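PDB 6C4L: yersinopine synthase from Yersinia pestis, which catalyses the NADPH-dependent reductive condensation of pyruvate with an aminobutanoate-histidine intermediate, the last step in making the metallophore yersinopine. Local coordinates for residues E161-S166 and A225-L230; K210-L215 and D240-S245; K308-R313 and V422-A427. All blocks are in the same frame, centred on the assembly; numbering follows the deposited sequence.

Contact 1 of 3, residues E161-S166 and A225-L230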
ATOM      1  N   GLU A 161      -3.069  39.738  23.633  1.00 34.48           N
ATOM      2  CA  GLU A 161      -2.271  39.006  22.652  1.00 35.19           C
ATOM      3  C   GLU A 161      -2.976  37.702  22.285  1.00 31.10           C
ATOM      4  O   GLU A 161      -3.317  36.903  23.163  1.00 32.66           O
ATOM      5  CB  GLU A 161      -0.867  38.714  23.209  1.00 34.89           C
ATOM      6  CG  GLU A 161       0.079  37.907  22.267  1.00 33.79           C
ATOM      7  CD  GLU A 161       1.539  38.048  22.719  1.00 46.69           C
ATOM      8  OE1 GLU A 161       1.742  38.629  23.805  1.00 36.02           O
ATOM      9  OE2 GLU A 161       2.471  37.599  22.015  1.00 42.59           O
ATOM     10  N   VAL A 162      -3.200  37.494  20.994  1.00 31.03           N
ATOM     11  CA  VAL A 162      -3.826  36.271  20.475  1.00 34.46           C
ATOM     12  C   VAL A 162      -2.732  35.443  19.825  1.00 34.03           C
ATOM     13  O   VAL A 162      -2.091  35.907  18.879  1.00 36.84           O
ATOM     14  CB  VAL A 162      -4.934  36.598  19.472  1.00 27.70           C
ATOM     15  CG1 VAL A 162      -5.508  35.323  18.843  1.00 34.70           C
ATOM     16  CG2 VAL A 162      -6.032  37.408  20.180  1.00 32.48           C
ATOM     17  N   ILE A 163      -2.531  34.221  20.311  1.00 31.45           N
ATOM     18  CA  ILE A 163      -1.542  33.320  19.732  1.00 33.69           C
ATOM     19  C   ILE A 163      -2.243  32.070  19.191  1.00 33.49           C
ATOM     20  O   ILE A 163      -2.981  31.386  19.913  1.00 31.48           O
ATOM     21  CB  ILE A 163      -0.450  32.962  20.749  1.00 31.95           C
ATOM     22  CG1 ILE A 163       0.355  34.219  21.082  1.00 30.96           C
ATOM     23  CG2 ILE A 163       0.515  31.908  20.175  1.00 37.35           C
ATOM     24  CD1 ILE A 163       1.190  34.059  22.277  1.00 38.94           C
ATOM     25  N   SER A 164      -2.023  31.790  17.913  1.00 38.53           N
ATOM     26  CA  SER A 164      -2.433  30.534  17.286  1.00 34.84           C
ATOM     27  C   SER A 164      -1.280  29.546  17.244  1.00 36.84           C
ATOM     28  O   SER A 164      -0.178  29.897  16.809  1.00 35.52           O
ATOM     29  CB  SER A 164      -2.914  30.749  15.852  1.00 37.67           C
ATOM     30  OG  SER A 164      -4.255  31.176  15.821  1.00 41.57           O
ATOM     31  N   LEU A 165      -1.531  28.311  17.674  1.00 38.19           N
ATOM     32  CA  LEU A 165      -0.592  27.216  17.451  1.00 32.28           C
ATOM     33  C   LEU A 165      -1.145  26.323  16.353  1.00 35.78           C
ATOM     34  O   LEU A 165      -2.361  26.119  16.273  1.00 32.50           O
ATOM     35  CB  LEU A 165      -0.365  26.383  18.714  1.00 34.55           C
ATOM     36  CG  LEU A 165      -0.031  27.148  20.008  1.00 46.59           C
ATOM     37  CD1 LEU A 165       0.307  26.169  21.112  1.00 48.56           C
ATOM     38  CD2 LEU A 165       1.110  28.110  19.782  1.00 49.50           C
ATOM     39  N   SER A 166      -0.238  25.749  15.548  1.00 36.11           N
ATOM     40  CA  SER A 166      -0.642  24.941  14.399  1.00 39.47           C
ATOM     41  C   SER A 166      -1.340  23.648  14.811  1.00 42.21           C
ATOM     42  O   SER A 166      -2.222  23.161  14.098  1.00 39.06           O
ATOM     43  CB  SER A 166       0.582  24.611  13.557  1.00 33.84           C
ATOM     44  OG  SER A 166       1.647  24.144  14.390  1.00 32.21           O
ATOM     45  N   ALA A 225       6.947  38.343  25.068  1.00 33.88           N
ATOM     46  CA  ALA A 225       7.059  37.594  26.320  1.00 45.05           C
ATOM     47  C   ALA A 225       6.238  36.310  26.281  1.00 44.04           C
ATOM     48  O   ALA A 225       6.710  35.237  26.684  1.00 40.61           O
ATOM     49  CB  ALA A 225       6.620  38.470  27.497  1.00 50.72           C
ATOM     50  N   GLU A 226       4.990  36.399  25.818  1.00 41.43           N
ATOM     51  CA  GLU A 226       4.149  35.204  25.774  1.00 40.69           C
ATOM     52  C   GLU A 226       4.753  34.158  24.866  1.00 36.74           C
ATOM     53  O   GLU A 226       4.811  32.969  25.210  1.00 42.26           O
ATOM     54  CB  GLU A 226       2.742  35.563  25.304  1.00 45.07           C
ATOM     55  CG  GLU A 226       1.832  35.966  26.427  1.00 50.16           C
ATOM     56  CD  GLU A 226       1.623  34.827  27.416  1.00 52.59           C
ATOM     57  OE1 GLU A 226       2.363  34.744  28.419  1.00 47.06           O
ATOM     58  OE2 GLU A 226       0.734  33.992  27.177  1.00 46.73           O
ATOM     59  N   MET A 227       5.187  34.576  23.681  1.00 39.65           N
ATOM     60  CA  MET A 227       5.784  33.627  22.747  1.00 39.63           C
ATOM     61  C   MET A 227       7.028  32.979  23.341  1.00 39.66           C
ATOM     62  O   MET A 227       7.229  31.765  23.212  1.00 41.74           O
ATOM     63  CB  MET A 227       6.106  34.337  21.435  1.00 41.52           C
ATOM     64  CG  MET A 227       4.965  34.244  20.403  1.00 55.75           C
ATOM     65  SD  MET A 227       5.069  35.622  19.253  1.00 60.73           S
ATOM     66  CE  MET A 227       4.733  34.801  17.715  1.00 53.20           C
ATOM     67  N   SER A 228       7.862  33.771  24.023  1.00 42.23           N
ATOM     68  CA  SER A 228       9.020  33.218  24.725  1.00 42.07           C
ATOM     69  C   SER A 228       8.594  32.236  25.808  1.00 42.80           C
ATOM     70  O   SER A 228       9.238  31.198  26.002  1.00 37.92           O
ATOM     71  CB  SER A 228       9.842  34.350  25.356  1.00 44.51           C
ATOM     72  OG  SER A 228      10.289  35.258  24.364  1.00 51.50           O
ATOM     73  N   TRP A 229       7.541  32.567  26.560  1.00 40.74           N
ATOM     74  CA  TRP A 229       7.026  31.629  27.556  1.00 43.69           C
ATOM     75  C   TRP A 229       6.583  30.328  26.906  1.00 46.79           C
ATOM     76  O   TRP A 229       6.979  29.238  27.344  1.00 44.15           O
ATOM     77  CB  TRP A 229       5.872  32.253  28.343  1.00 47.89           C
ATOM     78  CG  TRP A 229       5.177  31.260  29.269  1.00 45.65           C
ATOM     79  CD1 TRP A 229       5.622  30.812  30.488  1.00 47.26           C
ATOM     80  CD2 TRP A 229       3.926  30.600  29.036  1.00 40.59           C
ATOM     81  NE1 TRP A 229       4.726  29.915  31.021  1.00 43.65           N
ATOM     82  CE2 TRP A 229       3.674  29.775  30.152  1.00 41.58           C
ATOM     83  CE3 TRP A 229       2.996  30.633  27.998  1.00 42.23           C
ATOM     84  CZ2 TRP A 229       2.536  28.993  30.255  1.00 42.86           C
ATOM     85  CZ3 TRP A 229       1.853  29.841  28.095  1.00 41.97           C
ATOM     86  CH2 TRP A 229       1.632  29.036  29.218  1.00 43.48           C
ATOM     87  N   LEU A 230       5.773  30.414  25.839  1.00 42.85           N
ATOM     88  CA  LEU A 230       5.358  29.191  25.136  1.00 48.01           C
ATOM     89  C   LEU A 230       6.549  28.377  24.640  1.00 49.26           C
ATOM     90  O   LEU A 230       6.540  27.142  24.720  1.00 46.71           O
ATOM     91  CB  LEU A 230       4.451  29.521  23.951  1.00 47.82           C
ATOM     92  CG  LEU A 230       2.962  29.660  24.238  1.00 46.44           C
ATOM     93  CD1 LEU A 230       2.253  30.128  22.990  1.00 47.67           C
ATOM     94  CD2 LEU A 230       2.363  28.347  24.705  1.00 45.69           C
TER

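Contact 2 of 3, residues K210-L215 and D240-S245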
ATOM      1  N   LYS A 210       5.424  16.321  19.553  1.00 52.42           N
ATOM      2  CA  LYS A 210       5.595  16.769  18.175  1.00 59.38           C
ATOM      3  C   LYS A 210       7.030  17.242  17.933  1.00 54.79           C
ATOM      4  O   LYS A 210       7.720  17.682  18.859  1.00 52.44           O
ATOM      5  CB  LYS A 210       4.618  17.911  17.877  1.00 55.13           C
ATOM      6  CG  LYS A 210       3.275  17.469  17.307  1.00 55.73           C
ATOM      7  CD  LYS A 210       3.339  17.438  15.793  1.00 59.38           C
ATOM      8  CE  LYS A 210       2.110  16.819  15.192  1.00 63.66           C
ATOM      9  NZ  LYS A 210       0.847  17.458  15.685  1.00 64.83           N
ATOM     10  N   GLN A 211       7.461  17.181  16.661  1.00 47.55           N
ATOM     11  CA  GLN A 211       8.781  17.691  16.268  1.00 51.88           C
ATOM     12  C   GLN A 211       8.859  19.202  16.407  1.00 51.83           C
ATOM     13  O   GLN A 211       9.781  19.742  17.035  1.00 54.55           O
ATOM     14  CB  GLN A 211       9.090  17.354  14.811  1.00 52.26           C
ATOM     15  CG  GLN A 211       9.267  15.921  14.474  1.00 57.07           C
ATOM     16  CD  GLN A 211       9.736  15.788  13.052  1.00 52.71           C
ATOM     17  OE1 GLN A 211      10.909  16.012  12.758  1.00 54.66           O
ATOM     18  NE2 GLN A 211       8.814  15.479  12.146  1.00 51.36           N
ATOM     19  N   ARG A 212       7.941  19.898  15.735  1.00 54.33           N
ATOM     20  CA  ARG A 212       7.875  21.344  15.755  1.00 49.66           C
ATOM     21  C   ARG A 212       6.414  21.772  15.762  1.00 47.84           C
ATOM     22  O   ARG A 212       5.521  20.997  15.429  1.00 44.93           O
ATOM     23  CB  ARG A 212       8.608  21.949  14.553  1.00 48.93           C
ATOM     24  CG  ARG A 212       8.185  21.450  13.199  1.00 47.62           C
ATOM     25  CD  ARG A 212       9.104  22.039  12.119  1.00 55.16           C
ATOM     26  NE  ARG A 212      10.520  21.738  12.383  1.00 47.77           N
ATOM     27  CZ  ARG A 212      11.124  20.594  12.061  1.00 62.26           C
ATOM     28  NH1 ARG A 212      10.448  19.620  11.428  1.00 56.01           N
ATOM     29  NH2 ARG A 212      12.420  20.428  12.355  1.00 53.64           N
ATOM     30  N   ILE A 213       6.201  23.022  16.172  1.00 47.30           N
ATOM     31  CA  ILE A 213       4.904  23.683  16.203  1.00 43.44           C
ATOM     32  C   ILE A 213       5.111  25.049  15.574  1.00 45.36           C
ATOM     33  O   ILE A 213       6.102  25.726  15.878  1.00 47.26           O
ATOM     34  CB  ILE A 213       4.382  23.836  17.648  1.00 41.29           C
ATOM     35  CG1 ILE A 213       4.197  22.473  18.316  1.00 47.82           C
ATOM     36  CG2 ILE A 213       3.087  24.656  17.695  1.00 52.80           C
ATOM     37  CD1 ILE A 213       3.089  21.629  17.713  1.00 49.47           C
ATOM     38  N   TYR A 214       4.202  25.450  14.695  1.00 37.89           N
ATOM     39  CA  TYR A 214       4.204  26.808  14.170  1.00 38.61           C
ATOM     40  C   TYR A 214       3.278  27.684  15.011  1.00 38.21           C
ATOM     41  O   TYR A 214       2.169  27.270  15.361  1.00 36.28           O
ATOM     42  CB  TYR A 214       3.752  26.812  12.711  1.00 36.21           C
ATOM     43  CG  TYR A 214       4.671  25.976  11.844  1.00 38.11           C
ATOM     44  CD1 TYR A 214       4.494  24.612  11.746  1.00 37.63           C
ATOM     45  CD2 TYR A 214       5.747  26.549  11.166  1.00 41.70           C
ATOM     46  CE1 TYR A 214       5.373  23.825  10.971  1.00 36.84           C
ATOM     47  CE2 TYR A 214       6.619  25.752  10.381  1.00 37.66           C
ATOM     48  CZ  TYR A 214       6.404  24.409  10.293  1.00 39.47           C
ATOM     49  OH  TYR A 214       7.254  23.625   9.542  1.00 44.25           O
ATOM     50  N   LEU A 215       3.719  28.895  15.317  1.00 34.12           N
ATOM     51  CA  LEU A 215       2.889  29.786  16.113  1.00 36.57           C
ATOM     52  C   LEU A 215       3.076  31.217  15.651  1.00 35.18           C
ATOM     53  O   LEU A 215       4.054  31.559  14.987  1.00 38.07           O
ATOM     54  CB  LEU A 215       3.181  29.650  17.606  1.00 39.18           C
ATOM     55  CG  LEU A 215       4.460  30.272  18.192  1.00 42.10           C
ATOM     56  CD1 LEU A 215       4.426  30.094  19.694  1.00 39.81           C
ATOM     57  CD2 LEU A 215       5.749  29.641  17.615  1.00 45.88           C
ATOM     58  N   ASP A 240      10.346  21.984  18.762  1.00 51.55           N
ATOM     59  CA  ASP A 240      10.707  23.229  18.103  1.00 52.15           C
ATOM     60  C   ASP A 240       9.494  24.137  17.983  1.00 48.97           C
ATOM     61  O   ASP A 240       8.383  23.669  17.752  1.00 49.59           O
ATOM     62  CB  ASP A 240      11.269  22.944  16.712  1.00 52.51           C
ATOM     63  CG  ASP A 240      12.750  22.582  16.747  1.00 62.03           C
ATOM     64  OD1 ASP A 240      13.422  22.952  17.736  1.00 63.63           O
ATOM     65  OD2 ASP A 240      13.233  21.937  15.794  1.00 65.69           O
ATOM     66  N   THR A 241       9.717  25.436  18.139  1.00 51.88           N
ATOM     67  CA  THR A 241       8.712  26.458  17.877  1.00 49.31           C
ATOM     68  C   THR A 241       9.206  27.366  16.760  1.00 52.53           C
ATOM     69  O   THR A 241      10.327  27.887  16.829  1.00 50.03           O
ATOM     70  CB  THR A 241       8.442  27.281  19.130  1.00 51.51           C
ATOM     71  OG1 THR A 241       9.698  27.733  19.685  1.00 54.50           O
ATOM     72  CG2 THR A 241       7.683  26.435  20.156  1.00 48.33           C
ATOM     73  N   LEU A 242       8.380  27.553  15.739  1.00 38.91           N
ATOM     74  CA  LEU A 242       8.743  28.375  14.584  1.00 39.62           C
ATOM     75  C   LEU A 242       7.816  29.587  14.469  1.00 42.01           C
ATOM     76  O   LEU A 242       6.628  29.416  14.140  1.00 41.80           O
ATOM     77  CB  LEU A 242       8.698  27.545  13.306  1.00 37.43           C
ATOM     78  CG  LEU A 242       9.748  26.437  13.101  1.00 48.45           C
ATOM     79  CD1 LEU A 242      11.167  26.957  13.188  1.00 58.22           C
ATOM     80  CD2 LEU A 242       9.569  25.315  14.102  1.00 57.54           C
ATOM     81  N   PRO A 243       8.292  30.815  14.703  1.00 44.36           N
ATOM     82  CA  PRO A 243       7.400  31.977  14.635  1.00 42.30           C
ATOM     83  C   PRO A 243       7.029  32.292  13.200  1.00 44.49           C
ATOM     84  O   PRO A 243       7.856  32.161  12.299  1.00 48.59           O
ATOM     85  CB  PRO A 243       8.242  33.113  15.241  1.00 42.92           C
ATOM     86  CG  PRO A 243       9.519  32.490  15.694  1.00 55.40           C
ATOM     87  CD  PRO A 243       9.682  31.247  14.906  1.00 45.56           C
ATOM     88  N   CYS A 244       5.778  32.706  12.986  1.00 41.82           N
ATOM     89  CA  CYS A 244       5.270  33.023  11.656  1.00 39.25           C
ATOM     90  C   CYS A 244       4.881  34.494  11.593  1.00 45.43           C
ATOM     91  O   CYS A 244       4.727  35.151  12.618  1.00 38.12           O
ATOM     92  CB  CYS A 244       4.074  32.137  11.295  1.00 43.21           C
ATOM     93  SG  CYS A 244       4.488  30.388  11.381  1.00 44.42           S
ATOM     94  N   SER A 245       4.719  35.018  10.374  1.00 43.56           N
ATOM     95  CA  SER A 245       4.544  36.464  10.224  1.00 47.41           C
ATOM     96  C   SER A 245       3.139  36.945  10.568  1.00 46.03           C
ATOM     97  O   SER A 245       2.942  38.147  10.771  1.00 46.24           O
ATOM     98  CB  SER A 245       4.876  36.891   8.792  1.00 48.32           C
ATOM     99  OG  SER A 245       3.907  36.419   7.881  1.00 58.15           O
TER

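Contact 3 of 3, residues K308-R313 and V422-A427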
ATOM      1  N   LYS A 308      -4.541  26.512  -1.135  1.00 37.35           N
ATOM      2  CA  LYS A 308      -3.607  27.429  -1.774  1.00 38.18           C
ATOM      3  C   LYS A 308      -4.338  28.602  -2.409  1.00 41.80           C
ATOM      4  O   LYS A 308      -3.911  29.758  -2.273  1.00 37.65           O
ATOM      5  CB  LYS A 308      -2.785  26.698  -2.824  1.00 38.02           C
ATOM      6  CG  LYS A 308      -2.084  27.613  -3.824  1.00 40.95           C
ATOM      7  CD  LYS A 308      -1.351  26.767  -4.900  1.00 46.05           C
ATOM      8  CE  LYS A 308      -0.351  27.590  -5.697  1.00 56.37           C
ATOM      9  NZ  LYS A 308      -0.946  28.844  -6.252  1.00 59.79           N
ATOM     10  N   ARG A 309      -5.416  28.317  -3.148  1.00 39.62           N
ATOM     11  CA  ARG A 309      -6.215  29.390  -3.740  1.00 44.46           C
ATOM     12  C   ARG A 309      -6.676  30.357  -2.668  1.00 41.81           C
ATOM     13  O   ARG A 309      -6.552  31.574  -2.823  1.00 45.09           O
ATOM     14  CB  ARG A 309      -7.432  28.835  -4.491  1.00 39.22           C
ATOM     15  CG  ARG A 309      -7.168  28.416  -5.924  1.00 55.60           C
ATOM     16  CD  ARG A 309      -8.465  28.132  -6.694  1.00 53.62           C
ATOM     17  NE  ARG A 309      -8.881  26.724  -6.648  1.00 53.11           N
ATOM     18  CZ  ARG A 309      -8.173  25.716  -7.170  1.00 60.01           C
ATOM     19  NH1 ARG A 309      -7.016  25.955  -7.766  1.00 65.22           N
ATOM     20  NH2 ARG A 309      -8.609  24.462  -7.100  1.00 56.57           N
ATOM     21  N   LEU A 310      -7.223  29.825  -1.575  1.00 43.32           N
ATOM     22  CA  LEU A 310      -7.821  30.675  -0.553  1.00 39.25           C
ATOM     23  C   LEU A 310      -6.746  31.412   0.221  1.00 40.85           C
ATOM     24  O   LEU A 310      -6.845  32.623   0.436  1.00 38.08           O
ATOM     25  CB  LEU A 310      -8.669  29.834   0.393  1.00 35.09           C
ATOM     26  CG  LEU A 310      -9.282  30.540   1.610  1.00 34.19           C
ATOM     27  CD1 LEU A 310     -10.216  31.662   1.173  1.00 36.57           C
ATOM     28  CD2 LEU A 310     -10.022  29.546   2.493  1.00 41.29           C
ATOM     29  N   LEU A 311      -5.707  30.684   0.647  1.00 35.15           N
ATOM     30  CA  LEU A 311      -4.609  31.293   1.378  1.00 39.78           C
ATOM     31  C   LEU A 311      -3.968  32.402   0.563  1.00 42.77           C
ATOM     32  O   LEU A 311      -3.715  33.505   1.073  1.00 37.65           O
ATOM     33  CB  LEU A 311      -3.592  30.226   1.749  1.00 38.30           C
ATOM     34  CG  LEU A 311      -3.933  29.420   2.997  1.00 34.36           C
ATOM     35  CD1 LEU A 311      -2.929  28.241   3.116  1.00 30.80           C
ATOM     36  CD2 LEU A 311      -3.826  30.297   4.207  1.00 38.73           C
ATOM     37  N   ASN A 312      -3.709  32.127  -0.712  1.00 42.28           N
ATOM     38  CA  ASN A 312      -3.142  33.140  -1.587  1.00 40.92           C
ATOM     39  C   ASN A 312      -4.037  34.368  -1.646  1.00 45.31           C
ATOM     40  O   ASN A 312      -3.556  35.499  -1.557  1.00 42.69           O
ATOM     41  CB  ASN A 312      -2.939  32.568  -2.974  1.00 45.03           C
ATOM     42  CG  ASN A 312      -1.715  31.684  -3.064  1.00 45.31           C
ATOM     43  OD1 ASN A 312      -1.006  31.418  -2.079  1.00 44.56           O
ATOM     44  ND2 ASN A 312      -1.455  31.238  -4.255  1.00 35.31           N
ATOM     45  N   ARG A 313      -5.344  34.159  -1.801  1.00 40.58           N
ATOM     46  CA  ARG A 313      -6.282  35.279  -1.813  1.00 43.23           C
ATOM     47  C   ARG A 313      -6.180  36.113  -0.541  1.00 42.79           C
ATOM     48  O   ARG A 313      -6.372  37.332  -0.575  1.00 45.77           O
ATOM     49  CB  ARG A 313      -7.696  34.752  -1.976  1.00 47.45           C
ATOM     50  CG  ARG A 313      -8.785  35.816  -1.917  1.00 50.75           C
ATOM     51  CD  ARG A 313      -8.943  36.528  -3.250  1.00 50.56           C
ATOM     52  NE  ARG A 313     -10.193  37.289  -3.310  1.00 58.84           N
ATOM     53  CZ  ARG A 313     -10.322  38.562  -2.935  1.00 54.72           C
ATOM     54  NH1 ARG A 313      -9.282  39.230  -2.481  1.00 54.93           N
ATOM     55  NH2 ARG A 313     -11.499  39.172  -3.024  1.00 59.04           N
ATOM     56  N   VAL A 422     -13.346  33.079  -4.414  1.00 47.69           N
ATOM     57  CA  VAL A 422     -12.486  31.959  -4.790  1.00 48.76           C
ATOM     58  C   VAL A 422     -13.290  30.666  -4.703  1.00 49.50           C
ATOM     59  O   VAL A 422     -14.125  30.476  -3.808  1.00 45.36           O
ATOM     60  CB  VAL A 422     -11.172  31.866  -3.983  1.00 49.96           C
ATOM     61  CG1 VAL A 422     -11.052  32.975  -2.945  1.00 43.87           C
ATOM     62  CG2 VAL A 422     -10.953  30.477  -3.378  1.00 44.26           C
ATOM     63  N   VAL A 423     -13.045  29.795  -5.656  1.00 45.95           N
ATOM     64  CA  VAL A 423     -13.769  28.541  -5.790  1.00 46.71           C
ATOM     65  C   VAL A 423     -12.901  27.438  -5.218  1.00 43.81           C
ATOM     66  O   VAL A 423     -11.682  27.427  -5.426  1.00 46.00           O
ATOM     67  CB  VAL A 423     -14.121  28.279  -7.264  1.00 49.73           C
ATOM     68  CG1 VAL A 423     -14.887  29.471  -7.839  1.00 54.86           C
ATOM     69  CG2 VAL A 423     -12.864  28.013  -8.067  1.00 55.15           C
ATOM     70  N   MET A 424     -13.511  26.540  -4.454  1.00 36.12           N
ATOM     71  CA  MET A 424     -12.822  25.386  -3.884  1.00 42.22           C
ATOM     72  C   MET A 424     -13.602  24.127  -4.254  1.00 38.68           C
ATOM     73  O   MET A 424     -14.371  23.597  -3.441  1.00 38.05           O
ATOM     74  CB  MET A 424     -12.672  25.551  -2.375  1.00 37.33           C
ATOM     75  CG  MET A 424     -11.981  26.850  -1.988  1.00 42.63           C
ATOM     76  SD  MET A 424     -11.970  27.024  -0.215  1.00 42.13           S
ATOM     77  CE  MET A 424     -10.705  25.876   0.267  1.00 38.55           C
ATOM     78  N   PRO A 425     -13.409  23.603  -5.477  1.00 41.56           N
ATOM     79  CA  PRO A 425     -14.280  22.503  -5.940  1.00 42.30           C
ATOM     80  C   PRO A 425     -14.130  21.240  -5.130  1.00 42.13           C
ATOM     81  O   PRO A 425     -15.089  20.472  -5.026  1.00 35.50           O
ATOM     82  CB  PRO A 425     -13.851  22.282  -7.400  1.00 45.81           C
ATOM     83  CG  PRO A 425     -13.058  23.471  -7.781  1.00 51.42           C
ATOM     84  CD  PRO A 425     -12.497  24.075  -6.530  1.00 39.01           C
ATOM     85  N   THR A 426     -12.958  20.961  -4.575  1.00 37.10           N
ATOM     86  CA  THR A 426     -12.818  19.710  -3.841  1.00 34.86           C
ATOM     87  C   THR A 426     -13.510  19.826  -2.497  1.00 36.04           C
ATOM     88  O   THR A 426     -14.311  18.962  -2.120  1.00 30.82           O
ATOM     89  CB  THR A 426     -11.344  19.342  -3.662  1.00 34.49           C
ATOM     90  OG1 THR A 426     -10.726  19.232  -4.945  1.00 35.82           O
ATOM     91  CG2 THR A 426     -11.201  18.035  -2.905  1.00 30.73           C
ATOM     92  N   ALA A 427     -13.228  20.917  -1.763  1.00 32.64           N
ATOM     93  CA  ALA A 427     -13.988  21.210  -0.552  1.00 30.16           C
ATOM     94  C   ALA A 427     -15.482  21.131  -0.807  1.00 32.85           C
ATOM     95  O   ALA A 427     -16.237  20.561  -0.015  1.00 33.45           O
ATOM     96  CB  ALA A 427     -13.652  22.612  -0.023  1.00 33.96           C
TER

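Contact 1 of 3, residues E161-S166 and A225-L230
Ile163 and Leu165 on strand 161-165 meet Glu226 and Leu230 on helix 225-230. This is helix-on-sheet packing in what is probably a Rossmann-type NADP(+)-binding domain. The strand and helix axes approach to 10.0 Å and run at 35° to each other. No hydrogen bond crosses between the two segments, so the contact is made by side chains in van der Waals touch.

Ile163 is the centre. Its two branches do different work. CG2 and Leu230 CD1 reach toward each other, tip to tip, at 3.8 Å. The longer branch, with CG1 anti to the carbonyl carbon, carries CD1 to the first turn of the helix. There Ile163 CD1 lies 3.7 Å from Glu226 CB and 4.2 Å from Met227 CG. Leu165 comes in at a slant, and its CD2 sits 4.0 Å from Leu230 CD1. One methyl of Leu230 therefore touches both strand residues.

At the other end two glutamates cross without pairing. Glu161 has CG anti to its backbone N (chi1 179°) and an extended chain, which brings its carboxylate against the aliphatic base of Glu226. Glu226 bends at chi2 and takes its own carboxylate away from the strand. The two carboxylate planes stand 78° apart. The bend is matched by polar partners: Arg107 forms a salt bridge with Glu226 OE1, His20 bonds the same oxygen, and Ser134 bonds OE2. Ser224 and Asn217 both bond Glu161 OE2. Arg107 probably eases the repulsion between the two acids, and the other partners hold the carboxylates by hydrogen bonds. Across the contact Glu161 OE1 touches carbon, 3.6 Å from Glu226 CB.

Contact 2 of 3, residues K210-L215 and D240-S245
Arg212 and Asp240 open a parallel strand pair that runs on to Leu215 and Pro243. The pairing is tight along the backbone. Five N-H...O bonds join the segments, starting with Asp240 N to Gln211 O at 2.9 Å and ending with Cys244 N to Leu215 O at 2.9 Å. Leu215 N to Leu242 O is the longest at 3.2 Å, and its donor stands above the carbonyl plane.

Ile213 and Leu215 are buried on one face, which they share with Thr241 and Pro243. Leu215 places CG between its backbone N and carbonyl carbon (chi1 75°). From there CD2 reaches across to lie 3.6 Å from Leu242 O and 3.9 Å from Thr241 CB. Thr241 OG1 shares a hydrogen bond with Thr231 OG1.

The other face, with Arg212, Tyr214, Asp240 and Leu242, is more open to solvent. Arg212 and Asp240 lie side by side and point the same way, but their salt bridge is long, 3.8 Å from NH2 to OD2. The stronger partner of Arg212 is Asp328, which forms a salt bridge with NH1. Leu242 CD2 packs on Arg212 CB at 3.5 Å and sits at the edge of the guanidinium. Cys244 SG lies at the edge of the Tyr214 ring, a sulfur-aromatic contact 5.3 Å from the centroid. Phe253 stacks on that ring, and Asp328 bonds its hydroxyl.

The pair belongs to the beta-alpha-beta unit of strand 203-217, helix 225-235 and strand 240-243. Helix 225-235 covers the Ile213 and Leu215 face through Leu230 and Leu234, strand 161-165 adds Leu165, and Cys244 touches helix 247-251.

Contact 3 of 3, residues K308-R313 and V422-A427
The last turns of helix 294-313 face an extended run, 422-424, that leads into helix 425-445, with the closest CA atoms, Leu310 and Val422, 6.4 Å apart. Val422 carries the largest share of the contact. Its two methyls go to different residues of the helix. CG2 lies 4.0 Å from Arg309 CB and also approaches the backbone at Leu310. CG1 lies 3.8 Å from Arg313 CG and touches the neighbouring methylenes of that chain. Arg313 crosses Val422 at a slant, with CG anti to the backbone N (chi1 176°). Its far end continues to Leu420, whose carbonyl oxygen accepts a bond from NE.

Arg309 makes the one hydrogen bond between the segments. Its NE donates a hydrogen bond to Val423 O at 3.1 Å. The oxygen lies in the guanidinium plane, and the N-H...O angle is 143°. A bend at chi3 (-92°) turns the group so that NE faces this carbonyl. NH2 then comes to 3.9 Å from Pro425 CD, which also meets the guanidinium at its edge. Asp306 forms a salt bridge with NH2, so the group is held at two of its nitrogens.

On the buried side Leu310 CD2 meets Met424 SD at 4.2 Å. The two chains cross obliquely, and Leu413 and Ala417 of helix 401-419 also pack here.

Met424 is the N-cap residue of helix 425-445. The other oxygen of Asp306, OD2, accepts bonds from Thr426 N and Ala427 N in the first turn. The arrangement is a helix start docked on a neighbouring helix, with Asp306 of that helix accepting hydrogen bonds from two N-H groups of the first turn.

Overall arrangement
Contacts 1 and 2 are neighbours, with centres 10 Å apart. They share one sheet, in which strands 161-165 and 203-217 are adjacent, and helix 225-235 links the two strands of contact 2 along the chain. Leu165 CD2 packs on Leu215 CB at 3.4 Å and joins them directly. Contact 1 is buried and has no hydrogen bond between its segments; it joins aliphatic side chains and the carbon parts of two glutamates. Contact 2 lies at the surface and rests on backbone bonds, with a charged pair on its open face. Contact 3 stands apart among helices, about 28 Å from contact 1 and 24 Å from contact 2, centre to centre. It is partly buried and mixes aliphatic packing with one arginine-carbonyl bond.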